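Local coordinates for protein racemase (Pseudovibrio sp. JE062, PDB 3MKC) that is a racemase-like member of the enolase superfamily, pairing an N-terminal domain with a TIM-barrel-like C-terminal domain, at residues 212-217 against 262-267. Residues are numbered along the deposited sequence; the frame is centred on the assembly and turned at random.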
ATOM      1  N   TYR A 212       4.427 -15.035  -4.730  1.00 16.96           N
ATOM      2  CA  TYR A 212       4.350 -16.464  -4.459  1.00 17.38           C
ATOM      3  C   TYR A 212       3.406 -16.800  -3.303  1.00 16.37           C
ATOM      4  O   TYR A 212       3.208 -17.967  -2.966  1.00 17.85           O
ATOM      5  CB  TYR A 212       5.762 -17.009  -4.216  1.00 16.83           C
ATOM      6  CG  TYR A 212       6.654 -16.891  -5.438  1.00 15.66           C
ATOM      7  CD1 TYR A 212       6.725 -17.915  -6.380  1.00 14.95           C
ATOM      8  CD2 TYR A 212       7.397 -15.739  -5.668  1.00 15.94           C
ATOM      9  CE1 TYR A 212       7.518 -17.792  -7.528  1.00 14.73           C
ATOM     10  CE2 TYR A 212       8.186 -15.602  -6.801  1.00 15.10           C
ATOM     11  CZ  TYR A 212       8.245 -16.631  -7.731  1.00 16.04           C
ATOM     12  OH  TYR A 212       9.033 -16.494  -8.857  1.00 15.05           O
ATOM     13  N   LEU A 213       2.813 -15.763  -2.717  1.00 17.33           N
ATOM     14  CA  LEU A 213       1.859 -15.913  -1.625  1.00 16.93           C
ATOM     15  C   LEU A 213       2.266 -16.815  -0.465  1.00 17.01           C
ATOM     16  O   LEU A 213       1.457 -17.601   0.036  1.00 16.34           O
ATOM     17  CB  LEU A 213       0.502 -16.369  -2.180  1.00 18.22           C
ATOM     18  CG  LEU A 213      -0.249 -15.289  -2.957  1.00 20.35           C
ATOM     19  CD1 LEU A 213      -1.353 -15.917  -3.811  1.00 20.45           C
ATOM     20  CD2 LEU A 213      -0.824 -14.275  -1.976  1.00 20.02           C
ATOM     21  N   TYR A 214       3.525 -16.708  -0.054  1.00 17.59           N
ATOM     22  CA  TYR A 214       4.023 -17.455   1.091  1.00 17.03           C
ATOM     23  C   TYR A 214       3.841 -18.967   1.019  1.00 18.56           C
ATOM     24  O   TYR A 214       3.541 -19.605   2.026  1.00 17.48           O
ATOM     25  CB  TYR A 214       3.341 -16.914   2.349  1.00 15.97           C
ATOM     26  CG  TYR A 214       3.465 -15.412   2.493  1.00 16.64           C
ATOM     27  CD1 TYR A 214       4.681 -14.828   2.837  1.00 14.84           C
ATOM     28  CD2 TYR A 214       2.378 -14.567   2.238  1.00 14.76           C
ATOM     29  CE1 TYR A 214       4.818 -13.454   2.925  1.00 15.21           C
ATOM     30  CE2 TYR A 214       2.505 -13.183   2.322  1.00 14.07           C
ATOM     31  CZ  TYR A 214       3.735 -12.634   2.666  1.00 16.62           C
ATOM     32  OH  TYR A 214       3.893 -11.273   2.735  1.00 14.60           O
ATOM     33  N   ARG A 215       4.041 -19.552  -0.155  1.00 19.12           N
ATOM     34  CA  ARG A 215       3.870 -20.994  -0.278  1.00 21.11           C
ATOM     35  C   ARG A 215       5.122 -21.786   0.102  1.00 20.14           C
ATOM     36  O   ARG A 215       5.069 -23.007   0.185  1.00 20.96           O
ATOM     37  CB  ARG A 215       3.445 -21.361  -1.708  1.00 23.16           C
ATOM     38  CG  ARG A 215       4.497 -21.092  -2.757  1.00 26.52           C
ATOM     39  CD  ARG A 215       3.962 -21.269  -4.185  1.00 27.72           C
ATOM     40  NE  ARG A 215       3.585 -22.643  -4.523  1.00 27.60           N
ATOM     41  CZ  ARG A 215       2.350 -23.133  -4.427  1.00 29.68           C
ATOM     42  NH1 ARG A 215       1.357 -22.367  -3.995  1.00 29.86           N
ATOM     43  NH2 ARG A 215       2.099 -24.387  -4.783  1.00 28.48           N
ATOM     44  N   PHE A 216       6.235 -21.096   0.347  1.00 19.95           N
ATOM     45  CA  PHE A 216       7.493 -21.771   0.698  1.00 19.63           C
ATOM     46  C   PHE A 216       8.000 -21.508   2.120  1.00 19.29           C
ATOM     47  O   PHE A 216       7.633 -20.520   2.744  1.00 18.58           O
ATOM     48  CB  PHE A 216       8.588 -21.363  -0.288  1.00 21.57           C
ATOM     49  CG  PHE A 216       8.284 -21.716  -1.712  1.00 22.99           C
ATOM     50  CD1 PHE A 216       8.136 -23.043  -2.097  1.00 23.78           C
ATOM     51  CD2 PHE A 216       8.173 -20.721  -2.677  1.00 22.74           C
ATOM     52  CE1 PHE A 216       7.882 -23.378  -3.434  1.00 24.66           C
ATOM     53  CE2 PHE A 216       7.920 -21.040  -4.007  1.00 24.58           C
ATOM     54  CZ  PHE A 216       7.775 -22.377  -4.387  1.00 25.15           C
ATOM     55  N   THR A 217       8.863 -22.395   2.616  1.00 19.81           N
ATOM     56  CA  THR A 217       9.438 -22.252   3.954  1.00 18.66           C
ATOM     57  C   THR A 217      10.939 -22.550   3.969  1.00 19.46           C
ATOM     58  O   THR A 217      11.641 -22.185   4.914  1.00 20.02           O
ATOM     59  CB  THR A 217       8.765 -23.199   4.969  1.00 19.67           C
ATOM     60  OG1 THR A 217       8.911 -24.556   4.533  1.00 19.32           O
ATOM     61  CG2 THR A 217       7.286 -22.876   5.105  1.00 19.39           C
ATOM     62  N   GLY A 262      10.136  -7.875   0.710  1.00 10.70           N
ATOM     63  CA  GLY A 262       9.761  -8.218   2.065  1.00 10.22           C
ATOM     64  C   GLY A 262       8.967  -7.089   2.696  1.00 11.16           C
ATOM     65  O   GLY A 262       8.785  -6.032   2.087  1.00 10.74           O
ATOM     66  N   ALA A 263       8.456  -7.346   3.900  1.00 10.71           N
ATOM     67  CA  ALA A 263       7.730  -6.348   4.689  1.00 10.47           C
ATOM     68  C   ALA A 263       6.279  -6.035   4.329  1.00 10.70           C
ATOM     69  O   ALA A 263       5.704  -5.094   4.860  1.00 12.77           O
ATOM     70  CB  ALA A 263       8.536  -5.060   4.731  1.00 10.63           C
ATOM     71  N   GLU A 264       5.688  -6.822   3.441  1.00 12.49           N
ATOM     72  CA  GLU A 264       4.301  -6.599   3.052  1.00 12.93           C
ATOM     73  C   GLU A 264       3.363  -6.432   4.248  1.00 11.87           C
ATOM     74  O   GLU A 264       2.508  -5.556   4.242  1.00 12.13           O
ATOM     75  CB  GLU A 264       3.789  -7.766   2.194  1.00 14.94           C
ATOM     76  CG  GLU A 264       2.259  -7.840   2.146  1.00 18.83           C
ATOM     77  CD  GLU A 264       1.729  -8.923   1.232  1.00 19.67           C
ATOM     78  OE1 GLU A 264       2.157 -10.089   1.364  1.00 17.22           O
ATOM     79  OE2 GLU A 264       0.870  -8.604   0.381  1.00 21.19           O
HETATM   80  N   MSE A 265       3.522  -7.274   5.268  1.00 11.92           N
HETATM   81  CA  MSE A 265       2.630  -7.221   6.430  1.00 10.56           C
HETATM   82  C   MSE A 265       3.182  -6.502   7.655  1.00 10.88           C
HETATM   83  O   MSE A 265       2.538  -6.463   8.710  1.00 12.23           O
HETATM   84  CB  MSE A 265       2.229  -8.643   6.837  1.00 14.46           C
HETATM   85  CG  MSE A 265       1.615  -9.473   5.709  1.00 15.77           C
HETATM   86 SE   MSE A 265       0.965 -11.180   6.306  1.00 25.67          SE
HETATM   87  CE  MSE A 265       2.548 -12.220   6.081  1.00 20.18           C
ATOM     88  N   SER A 266       4.369  -5.930   7.515  1.00 11.94           N
ATOM     89  CA  SER A 266       5.036  -5.238   8.621  1.00 10.50           C
ATOM     90  C   SER A 266       4.417  -3.894   8.999  1.00 10.56           C
ATOM     91  O   SER A 266       3.549  -3.374   8.298  1.00 12.22           O
ATOM     92  CB  SER A 266       6.488  -4.985   8.246  1.00 12.15           C
ATOM     93  OG  SER A 266       6.538  -4.026   7.202  1.00 14.50           O
ATOM     94  N   THR A 267       4.872  -3.347  10.128  1.00 11.95           N
ATOM     95  CA  THR A 267       4.436  -2.023  10.583  1.00  9.98           C
ATOM     96  C   THR A 267       5.635  -1.317  11.219  1.00  9.93           C
ATOM     97  O   THR A 267       6.473  -1.952  11.867  1.00 11.65           O
ATOM     98  CB  THR A 267       3.276  -2.077  11.614  1.00 10.29           C
ATOM     99  OG1 THR A 267       3.751  -2.616  12.855  1.00 10.95           O
ATOM    100  CG2 THR A 267       2.119  -2.916  11.073  1.00 10.38           C
TER
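The Y214 ring reaches across to E264 and M265, joining two loops that follow strands of the TIM-barrel-like domain: 212-217 lies between strand 207-211 and helix 219-228, whereas the loop 262-267 leads from strand 261-262 to helix 268-277. The backbones stay well apart, the closest CA atoms, those of Y214 and G262, being 10.9 Å from each other, and side chains alone bridge the gap. The tight part is polar. Y214 OH donates to E264 OE1 over 2.5 Å, a short bond that uses the anti lone pair of the oxygen, the one turned away from OE2. E264 holds CG anti to its backbone N (chi1 161°) and runs extended beyond it, which carries the carboxylate out to the phenol. OE1 also lies near the ring plane at the CE2 edge, 3.3 Å from that carbon, while the ring and carboxylate planes are inclined by 34°. The looser part is apolar: selenomethionine M265, exposed to solvent, reaches back toward Y214 from the facing loop and bends at chi3 (-89°) to lay CE over one ring face. This CH-pi contact places CE 4.1 Å from the ring centroid; SE stands farther off, 5.4 Å from the centroid in an oblique Met-aromatic approach. Behind these side chains, A263 to S266 form a type I beta turn, and R290 NH2 hydrogen-bonds to M265 O. Y214 also touches A239, and M265 touches H243, both in a neighbouring loop. In the turn, A263 O accepts two bonds from S266, one from its backbone N and a 2.7 Å bond from OG.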